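Local coordinates for probable diphthine synthase (Aeropyrum pernix, PDB 1WDE), which probably uses S-adenosyl-L-methionine to trimethylate the amino group of a modified histidine in translation elongation factor 2, the second step of diphthamide biosynthesis, at residues R157-L161 / Y290-V294; L191-D195 / A206-R210; L132-R136 / A165-T169; L211-E217 / V244-P250. All coordinates share one frame. Residue numbers count along the deposited sequence, not the author numbering.

Contact 1 (R157-L161 / Y290-V294); sequences RRIYL and YMEPV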
# COMPACT_ATOMS: atom_id res chain seq x y z
N ARG A 157 -8.40 13.15 -7.55
CA ARG A 157 -9.82 12.87 -7.73
C ARG A 157 -10.29 11.61 -6.98
O ARG A 157 -11.36 11.63 -6.39
CB ARG A 157 -10.18 12.73 -9.21
CG ARG A 157 -11.61 12.26 -9.47
CD ARG A 157 -12.00 12.51 -10.91
NE ARG A 157 -13.33 12.02 -11.25
CZ ARG A 157 -13.59 10.77 -11.62
NH1 ARG A 157 -12.62 9.87 -11.70
NH2 ARG A 157 -14.83 10.43 -11.96
N ARG A 158 -9.52 10.52 -7.01
CA ARG A 158 -9.98 9.32 -6.32
C ARG A 158 -10.09 9.59 -4.82
O ARG A 158 -10.94 9.02 -4.12
CB ARG A 158 -9.06 8.13 -6.61
CG ARG A 158 -9.12 7.63 -8.05
CD ARG A 158 -8.62 6.19 -8.16
NE ARG A 158 -9.43 5.27 -7.36
CZ ARG A 158 -8.94 4.22 -6.68
NH1 ARG A 158 -7.64 3.94 -6.71
NH2 ARG A 158 -9.75 3.47 -5.94
N ILE A 159 -9.25 10.48 -4.31
CA ILE A 159 -9.33 10.80 -2.90
C ILE A 159 -10.64 11.53 -2.65
O ILE A 159 -11.35 11.22 -1.68
CB ILE A 159 -8.15 11.67 -2.44
CG1 ILE A 159 -6.84 10.87 -2.60
CG2 ILE A 159 -8.36 12.10 -0.99
CD1 ILE A 159 -5.56 11.70 -2.26
N TYR A 160 -10.99 12.49 -3.50
CA TYR A 160 -12.27 13.18 -3.30
C TYR A 160 -13.46 12.20 -3.44
O TYR A 160 -14.47 12.35 -2.78
CB TYR A 160 -12.44 14.34 -4.30
CG TYR A 160 -11.57 15.54 -4.01
CD1 TYR A 160 -10.45 15.82 -4.80
CD2 TYR A 160 -11.89 16.43 -2.99
CE1 TYR A 160 -9.66 16.96 -4.56
CE2 TYR A 160 -11.12 17.57 -2.75
CZ TYR A 160 -10.01 17.83 -3.54
OH TYR A 160 -9.27 18.96 -3.33
N LEU A 161 -13.33 11.20 -4.31
CA LEU A 161 -14.41 10.22 -4.49
C LEU A 161 -14.65 9.45 -3.19
O LEU A 161 -15.79 9.15 -2.82
CB LEU A 161 -14.08 9.28 -5.66
CG LEU A 161 -14.24 9.97 -7.03
CD1 LEU A 161 -13.89 9.02 -8.16
CD2 LEU A 161 -15.69 10.44 -7.17
N TYR A 290 -16.74 16.52 -8.44
CA TYR A 290 -15.75 15.46 -8.54
C TYR A 290 -16.01 14.29 -9.49
O TYR A 290 -15.34 13.27 -9.40
CB TYR A 290 -15.43 14.96 -7.13
CG TYR A 290 -15.07 16.09 -6.18
CD1 TYR A 290 -13.97 16.92 -6.42
CD2 TYR A 290 -15.82 16.32 -5.03
CE1 TYR A 290 -13.63 17.95 -5.55
CE2 TYR A 290 -15.50 17.35 -4.15
CZ TYR A 290 -14.40 18.16 -4.41
OH TYR A 290 -14.04 19.14 -3.52
N MSE A 291 -16.95 14.45 -10.40
CA MSE A 291 -17.22 13.41 -11.39
C MSE A 291 -17.12 14.07 -12.77
O MSE A 291 -17.83 15.05 -13.04
CB MSE A 291 -18.63 12.81 -11.18
CG MSE A 291 -18.84 12.09 -9.83
SE MSE A 291 -20.60 11.24 -9.55
CE MSE A 291 -20.14 9.41 -10.00
N GLU A 292 -16.23 13.59 -13.64
CA GLU A 292 -16.11 14.18 -14.98
C GLU A 292 -15.97 13.15 -16.10
O GLU A 292 -16.80 13.14 -17.01
CB GLU A 292 -14.95 15.17 -15.05
CG GLU A 292 -14.81 16.04 -13.84
CD GLU A 292 -14.05 15.33 -12.74
OE1 GLU A 292 -13.72 14.14 -12.94
OE2 GLU A 292 -13.78 15.97 -11.69
N PRO A 293 -14.93 12.29 -16.06
CA PRO A 293 -13.81 12.10 -15.12
C PRO A 293 -12.55 12.86 -15.54
O PRO A 293 -12.61 13.77 -16.36
CB PRO A 293 -13.56 10.59 -15.17
CG PRO A 293 -14.81 10.01 -15.79
CD PRO A 293 -15.13 11.05 -16.83
N VAL A 294 -11.41 12.48 -14.98
CA VAL A 294 -10.14 13.12 -15.30
C VAL A 294 -9.07 12.08 -15.61
O VAL A 294 -8.01 12.09 -14.97
CB VAL A 294 -9.65 13.99 -14.11
CG1 VAL A 294 -8.43 14.80 -14.53
CG2 VAL A 294 -10.76 14.91 -13.65
OXT VAL A 294 -9.32 11.25 -16.52

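Contact 2 (L191-D195 / A206-R210); sequences LLEAD and ALLAR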
# COMPACT_ATOMS: atom_id res chain seq x y z
N LEU A 191 1.31 15.65 -4.39
CA LEU A 191 -0.13 15.36 -4.33
C LEU A 191 -0.86 16.71 -4.26
O LEU A 191 -1.83 16.95 -4.98
CB LEU A 191 -0.46 14.56 -3.07
CG LEU A 191 -1.74 13.69 -2.94
CD1 LEU A 191 -2.26 13.76 -1.50
CD2 LEU A 191 -2.80 14.13 -3.91
N LEU A 192 -0.37 17.60 -3.40
CA LEU A 192 -1.00 18.91 -3.25
C LEU A 192 -0.85 19.74 -4.53
O LEU A 192 -1.75 20.50 -4.89
CB LEU A 192 -0.42 19.64 -2.04
CG LEU A 192 -0.68 18.91 -0.71
CD1 LEU A 192 -0.10 19.68 0.46
CD2 LEU A 192 -2.20 18.73 -0.52
N GLU A 193 0.26 19.57 -5.24
CA GLU A 193 0.41 20.31 -6.49
C GLU A 193 -0.65 19.77 -7.46
O GLU A 193 -1.25 20.54 -8.21
CB GLU A 193 1.81 20.13 -7.09
CG GLU A 193 1.94 20.65 -8.53
CD GLU A 193 1.51 22.10 -8.68
OE1 GLU A 193 1.35 22.55 -9.84
OE2 GLU A 193 1.33 22.79 -7.65
N ALA A 194 -0.89 18.45 -7.42
CA ALA A 194 -1.91 17.82 -8.29
C ALA A 194 -3.30 18.33 -7.92
O ALA A 194 -4.15 18.54 -8.79
CB ALA A 194 -1.87 16.27 -8.13
N ASP A 195 -3.53 18.49 -6.63
CA ASP A 195 -4.82 18.97 -6.15
C ASP A 195 -5.11 20.37 -6.67
O ASP A 195 -6.22 20.65 -7.11
CB ASP A 195 -4.85 18.96 -4.63
CG ASP A 195 -6.22 19.30 -4.07
OD1 ASP A 195 -7.24 18.94 -4.71
OD2 ASP A 195 -6.28 19.90 -2.97
N ALA A 206 -9.06 24.18 -3.95
CA ALA A 206 -8.21 23.02 -3.65
C ALA A 206 -8.41 22.78 -2.16
O ALA A 206 -8.28 23.72 -1.36
CB ALA A 206 -6.76 23.33 -3.95
N LEU A 207 -8.72 21.54 -1.77
CA LEU A 207 -8.99 21.26 -0.37
C LEU A 207 -8.14 20.24 0.37
O LEU A 207 -8.14 20.23 1.59
CB LEU A 207 -10.47 20.86 -0.21
CG LEU A 207 -11.47 21.91 -0.70
CD1 LEU A 207 -12.83 21.27 -0.82
CD2 LEU A 207 -11.49 23.09 0.27
N LEU A 208 -7.45 19.37 -0.35
CA LEU A 208 -6.65 18.34 0.31
C LEU A 208 -5.62 18.81 1.34
O LEU A 208 -5.44 18.17 2.38
CB LEU A 208 -5.99 17.44 -0.75
CG LEU A 208 -6.96 16.80 -1.78
CD1 LEU A 208 -6.19 15.79 -2.67
CD2 LEU A 208 -8.08 16.04 -1.05
N ALA A 209 -4.95 19.93 1.07
CA ALA A 209 -3.92 20.44 1.99
C ALA A 209 -4.48 20.69 3.38
O ALA A 209 -3.79 20.51 4.39
CB ALA A 209 -3.33 21.73 1.42
N ARG A 210 -5.75 21.07 3.42
CA ARG A 210 -6.45 21.36 4.67
C ARG A 210 -6.99 20.15 5.46
O ARG A 210 -7.50 20.30 6.58
CB ARG A 210 -7.61 22.31 4.39
CG ARG A 210 -7.18 23.73 4.03
CD ARG A 210 -8.29 24.68 4.47
NE ARG A 210 -9.35 24.78 3.49
CZ ARG A 210 -10.61 25.08 3.76
NH1 ARG A 210 -11.03 25.30 5.00
NH2 ARG A 210 -11.46 25.20 2.76
O HOH W 1 -4.90 21.45 -1.44

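Contact 3 (L132-R136 / A165-T169); sequences LSFYR and AGLHT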
# COMPACT_ATOMS: atom_id res chain seq x y z
N LEU A 132 -8.97 3.13 13.13
CA LEU A 132 -10.14 3.72 12.48
C LEU A 132 -11.05 2.55 12.07
O LEU A 132 -10.60 1.39 11.97
CB LEU A 132 -9.73 4.53 11.24
CG LEU A 132 -9.02 5.85 11.60
CD1 LEU A 132 -8.56 6.53 10.34
CD2 LEU A 132 -9.96 6.77 12.40
N SER A 133 -12.32 2.84 11.83
CA SER A 133 -13.25 1.77 11.47
C SER A 133 -12.89 1.06 10.18
O SER A 133 -12.79 1.67 9.11
CB SER A 133 -14.67 2.32 11.40
OG SER A 133 -15.56 1.36 10.87
N PHE A 134 -12.69 -0.25 10.28
CA PHE A 134 -12.36 -1.07 9.12
C PHE A 134 -13.39 -0.87 8.01
O PHE A 134 -13.02 -0.72 6.85
CB PHE A 134 -12.34 -2.56 9.53
CG PHE A 134 -12.33 -3.50 8.36
CD1 PHE A 134 -13.50 -4.14 7.96
CD2 PHE A 134 -11.18 -3.71 7.62
CE1 PHE A 134 -13.51 -4.97 6.82
CE2 PHE A 134 -11.18 -4.53 6.49
CZ PHE A 134 -12.35 -5.15 6.09
N TYR A 135 -14.66 -0.80 8.39
CA TYR A 135 -15.76 -0.66 7.43
C TYR A 135 -15.73 0.62 6.60
O TYR A 135 -16.32 0.67 5.52
CB TYR A 135 -17.10 -0.70 8.18
CG TYR A 135 -17.27 -1.91 9.06
CD1 TYR A 135 -17.61 -3.16 8.52
CD2 TYR A 135 -17.07 -1.82 10.44
CE1 TYR A 135 -17.74 -4.28 9.32
CE2 TYR A 135 -17.20 -2.92 11.26
CZ TYR A 135 -17.54 -4.15 10.70
OH TYR A 135 -17.68 -5.23 11.52
N ARG A 136 -15.05 1.65 7.11
CA ARG A 136 -15.00 2.94 6.44
C ARG A 136 -13.83 3.15 5.52
O ARG A 136 -13.73 4.19 4.88
CB ARG A 136 -15.05 4.09 7.47
CG ARG A 136 -16.37 4.16 8.24
CD ARG A 136 -16.52 5.48 8.98
NE ARG A 136 -16.71 6.59 8.06
CZ ARG A 136 -16.58 7.86 8.41
NH1 ARG A 136 -16.24 8.16 9.66
NH2 ARG A 136 -16.78 8.83 7.52
N ALA A 165 -18.01 9.58 -0.50
CA ALA A 165 -18.69 8.36 -0.11
C ALA A 165 -18.57 8.16 1.40
O ALA A 165 -19.11 7.21 1.95
CB ALA A 165 -18.08 7.16 -0.83
N GLY A 166 -17.85 9.07 2.05
CA GLY A 166 -17.64 9.00 3.49
C GLY A 166 -16.60 7.93 3.84
O GLY A 166 -16.65 7.33 4.93
N LEU A 167 -15.66 7.69 2.93
CA LEU A 167 -14.64 6.67 3.12
C LEU A 167 -13.23 7.21 3.36
O LEU A 167 -12.85 8.23 2.81
CB LEU A 167 -14.60 5.75 1.90
CG LEU A 167 -15.91 5.07 1.46
CD1 LEU A 167 -15.69 4.29 0.16
CD2 LEU A 167 -16.39 4.16 2.55
N HIS A 168 -12.45 6.50 4.18
CA HIS A 168 -11.07 6.88 4.49
C HIS A 168 -10.17 6.41 3.35
O HIS A 168 -10.32 5.28 2.84
CB HIS A 168 -10.58 6.20 5.77
CG HIS A 168 -11.47 6.39 6.96
ND1 HIS A 168 -12.00 7.61 7.31
CD2 HIS A 168 -11.79 5.53 7.96
CE1 HIS A 168 -12.62 7.49 8.48
NE2 HIS A 168 -12.50 6.24 8.89
N THR A 169 -9.24 7.26 2.94
CA THR A 169 -8.33 6.92 1.86
C THR A 169 -7.03 6.34 2.40
O THR A 169 -6.48 6.81 3.41
CB THR A 169 -7.96 8.17 1.02
OG1 THR A 169 -9.13 8.73 0.42
CG2 THR A 169 -6.96 7.80 -0.07
O HOH W 2 -18.37 5.45 5.61

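Contact 4 (L211-E217 / V244-P250); sequences LPSVLVE and VYSIVIP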
# COMPACT_ATOMS: atom_id res chain seq x y z
N LEU A 211 -6.90 18.96 4.88
CA LEU A 211 -7.37 17.76 5.58
C LEU A 211 -6.33 17.19 6.53
O LEU A 211 -5.14 17.22 6.22
CB LEU A 211 -7.70 16.67 4.57
CG LEU A 211 -8.85 16.92 3.61
CD1 LEU A 211 -8.85 15.85 2.53
CD2 LEU A 211 -10.14 16.93 4.43
N PRO A 212 -6.77 16.65 7.68
CA PRO A 212 -5.85 16.05 8.64
C PRO A 212 -5.48 14.71 8.01
O PRO A 212 -6.10 14.27 7.02
CB PRO A 212 -6.72 15.87 9.89
CG PRO A 212 -8.08 15.57 9.30
CD PRO A 212 -8.16 16.61 8.18
N SER A 213 -4.47 14.05 8.54
CA SER A 213 -4.05 12.77 8.00
C SER A 213 -3.25 12.03 9.05
O SER A 213 -2.82 12.63 10.03
CB SER A 213 -3.22 12.96 6.72
OG SER A 213 -2.00 13.65 7.00
N VAL A 214 -3.07 10.73 8.84
CA VAL A 214 -2.34 9.92 9.80
C VAL A 214 -1.19 9.28 9.02
O VAL A 214 -1.40 8.76 7.93
CB VAL A 214 -3.25 8.82 10.41
CG1 VAL A 214 -2.61 8.23 11.66
CG2 VAL A 214 -4.63 9.40 10.74
N LEU A 215 0.00 9.36 9.58
CA LEU A 215 1.20 8.79 8.97
C LEU A 215 1.49 7.54 9.80
O LEU A 215 1.65 7.63 11.02
CB LEU A 215 2.36 9.79 9.07
CG LEU A 215 3.68 9.31 8.42
CD1 LEU A 215 3.53 9.28 6.90
CD2 LEU A 215 4.82 10.24 8.81
N VAL A 216 1.52 6.38 9.17
CA VAL A 216 1.73 5.13 9.91
C VAL A 216 2.84 4.23 9.37
O VAL A 216 3.05 4.14 8.17
CB VAL A 216 0.43 4.27 9.92
CG1 VAL A 216 0.53 3.15 10.98
CG2 VAL A 216 -0.78 5.14 10.16
N GLU A 217 3.55 3.58 10.28
CA GLU A 217 4.58 2.64 9.89
C GLU A 217 4.23 1.36 10.63
O GLU A 217 4.28 1.32 11.86
CB GLU A 217 5.99 3.08 10.30
CG GLU A 217 7.05 2.03 9.92
CD GLU A 217 8.47 2.48 10.13
OE1 GLU A 217 8.75 3.07 11.20
OE2 GLU A 217 9.31 2.24 9.22
N VAL A 244 9.10 3.10 6.58
CA VAL A 244 8.28 2.57 5.49
C VAL A 244 6.87 2.92 5.94
O VAL A 244 6.30 2.27 6.81
CB VAL A 244 8.45 1.06 5.38
CG1 VAL A 244 7.75 0.55 4.12
CG2 VAL A 244 9.93 0.70 5.36
N TYR A 245 6.33 4.00 5.38
CA TYR A 245 5.02 4.48 5.77
C TYR A 245 3.93 4.33 4.73
O TYR A 245 4.18 4.10 3.55
CB TYR A 245 5.05 6.00 6.05
CG TYR A 245 6.04 6.48 7.07
CD1 TYR A 245 7.28 7.02 6.69
CD2 TYR A 245 5.73 6.44 8.42
CE1 TYR A 245 8.18 7.51 7.64
CE2 TYR A 245 6.61 6.93 9.38
CZ TYR A 245 7.83 7.47 8.99
OH TYR A 245 8.64 8.01 9.96
N SER A 246 2.70 4.50 5.22
CA SER A 246 1.52 4.56 4.39
C SER A 246 0.82 5.74 5.05
O SER A 246 1.09 6.06 6.23
CB SER A 246 0.69 3.26 4.43
OG SER A 246 0.30 2.94 5.75
N ILE A 247 -0.03 6.43 4.30
CA ILE A 247 -0.73 7.57 4.83
C ILE A 247 -2.24 7.32 4.79
O ILE A 247 -2.76 6.77 3.84
CB ILE A 247 -0.38 8.83 3.99
CG1 ILE A 247 1.10 9.20 4.20
CG2 ILE A 247 -1.27 9.99 4.39
CD1 ILE A 247 1.60 10.22 3.22
N VAL A 248 -2.93 7.66 5.87
CA VAL A 248 -4.37 7.52 5.84
C VAL A 248 -4.93 8.95 5.87
O VAL A 248 -4.55 9.76 6.74
CB VAL A 248 -4.89 6.68 7.03
CG1 VAL A 248 -6.43 6.78 7.11
CG2 VAL A 248 -4.48 5.22 6.83
N ILE A 249 -5.76 9.27 4.88
CA ILE A 249 -6.44 10.58 4.77
C ILE A 249 -7.91 10.22 5.06
O ILE A 249 -8.66 9.79 4.18
CB ILE A 249 -6.30 11.17 3.34
CG1 ILE A 249 -4.81 11.35 3.00
CG2 ILE A 249 -7.04 12.53 3.25
CD1 ILE A 249 -4.56 11.59 1.50
N PRO A 250 -8.34 10.43 6.30
CA PRO A 250 -9.71 10.08 6.68
C PRO A 250 -10.84 10.94 6.16
O PRO A 250 -10.63 12.09 5.74
CB PRO A 250 -9.64 10.11 8.20
CG PRO A 250 -8.80 11.30 8.45
CD PRO A 250 -7.73 11.29 7.33

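Contact 1 (R157-L161 / Y290-V294)
A short salt bridge leads this contact: NE of R157 lies 2.7 Å from OE1 of E292. The same NE also gives a weak hydrogen bond to the backbone O of Y290 at 3.0 Å, its angle of 129° well off linear. With every aliphatic torsion trans, R157 extends straight out from helix 153-165, a reach suited to the irregular C-terminal tail. The tail wraps round it: P293 CB and V294 N lie over one face of the guanidinium, and P293, which follows a cis peptide bond, packs its CB 3.5 Å from R157 NH2. The aliphatic part of the arginine is used too, CD meeting V294 CG2 at 3.8 Å. One helical turn onward, Y160 and Y290 form an offset stack, with ring centroids 4.2 Å apart and planes only 9° from parallel, while Y160 CB sits over the face of the Y290 ring. L161 closes the edge, its CD2 3.6 Å from Y290 O. The second carboxylate oxygen of E292 bonds to Y198 of helix 184-202, and the Y160 hydroxyl to D195. Y290 also packs on C164 and C285, which form a disulfide. Buried aromatic stacking near that covalent link thus gives way to a charge pair at E292: Y290 and E292 make the firm contacts, while M291, P293 and V294 are exposed and poorly ordered.

Contact 2 (L191-D195 / A206-R210)
This is a buried helix-to-loop contact in which the chain, having left helix 184-202, returns along the helix before entering strand 213-217. D195 is the key residue. Its side chain points at the returning segment, and OD2 accepts a hydrogen bond from L208 N at 2.9 Å. L208 opens a short 3-10 turn, 208-210, whose first amides have no partners within the turn; an aspartate carboxylate from the neighbouring helix suits them well. A water extends the arrangement, donating to D195 OD2 at 2.6 Å and accepting from A209 N at 2.9 Å. The other oxygen, OD1, is bonded to Y160 of helix 153-165. Beside this polar patch the leucines pack: L191 CD2 meets L208 CD1 at 4.0 Å, and L192 CD2 lies 3.7 Å from A209 CB. Alanine at 206 and 209 keeps the backbone close, with CA atoms of D195 and A206 5.8 Å apart and those of L192 and A209 6.2 Å apart. L208 continues inward onto A156 and I159, joining the turn to a second helix. A buried carboxylate meeting amide, water and tyrosine hydroxyl is tolerated among leucines, an arrangement consistent with its setting the path of the turn.

Contact 3 (L132-R136 / A165-T169)
H168 slides its imidazole between two parts of segment 132-136, with L132 CD1 over one ring face, 4.3 Å from the centroid in a CH-pi contact, and R136 CB 3.6 Å from H168 CD2. CE1 of the same ring lies over a face of the R136 guanidinium. The backbones meet beside it: H168 N donates to R136 O at 2.7 Å and 163°, a strong, nearly straight bond, and L167 CA adds a CA-H...O contact to that oxygen at 3.2 Å. This pairing comes just as strand 137-143 begins beside its parallel neighbour 168-173, both in the mixed sheet, with helix 153-165 running between them as a beta-alpha-beta crossover. R136 reaches the end of that helix as well. Its NE and NH2 both donate to G166 O, at 3.2 and 3.0 Å, and a water bridges R136 NE and G166 O. G166 ends the helix in a Schellman motif, with phi of 76°, a conformation that glycine adopts readily. Arginine suits this position because its several donors can serve a backbone carbonyl and other acceptors together: NH1 forms a salt bridge with E257, whose other oxygen accepts a hydrogen bond from H168 NE2. One glutamate therefore takes a salt bridge from R136 and a hydrogen bond from H168, and the contact ties the strand start, the helix end and helix 255-264 through shared polar partners.

Contact 4 (L211-E217 / V244-P250)
L211 leads into an antiparallel strand pair at the heart of the mixed sheet of this tetrapyrrole-methylase-family protein, its CD1 packing 3.8 Å from CG2 of I249. P212 follows before regular pairing begins, and its ring meets that of P250, CG to CG at 4.4 Å; prolines, lacking an amide hydrogen, suit these ends of the ladder. S213 begins the strand, its CA 3.3 Å from V248 O and the CB of its small side chain 4.2 Å from I247 CG2. V214 forms a hydrogen-bonded pair with V248: V214 N to V248 O is 2.7 Å, and V248 N to V214 O is 2.8 Å. L215 stands opposite I247 in a non-hydrogen-bonded pair, so its amide can serve strand 225-229 on the other side. Its CD1 touches I247 CG1 at 3.6 Å, and its CD2 lies over the face of the Y245 ring. V216 pairs with S246 through two 3.0 Å bonds, V216 N to S246 O and S246 N to V216 O. The beta-branched V214, V216 and V248 share one face with S246, and V216 and S246 pack there against A126 of helix 122-130; L215 and I247 occupy the other face, where Y245 and I247 touch L173, a probable S-adenosyl-L-methionine-binding residue. E217 ends the strand: its OE1 pairs with R225, and its OE2 accepts a hydrogen bond from V244 N at 2.8 Å.

How the contacts relate
Contact 4 is the most central and the largest, a backbone ladder inside the mixed sheet, whereas contact 1 lies toward the surface and relies on side-chain charge and ring stacking. Contact 3 joins the same sheet next door: T169 N and I249 O lie 2.9 Å apart, probably hydrogen-bonded, and L132 packs on V248. Contact 1 uses helix 153-165 and contact 2 helix 184-202; they meet where Y160 OH lies 2.5 Å from D195 OD1, a probable hydrogen bond; contact 2 is the more buried and runs directly into strand 213-217. I159, on a different side of helix 153-165 from Y160, packs against T169 and I249, so that helix carries the link from tail to sheet.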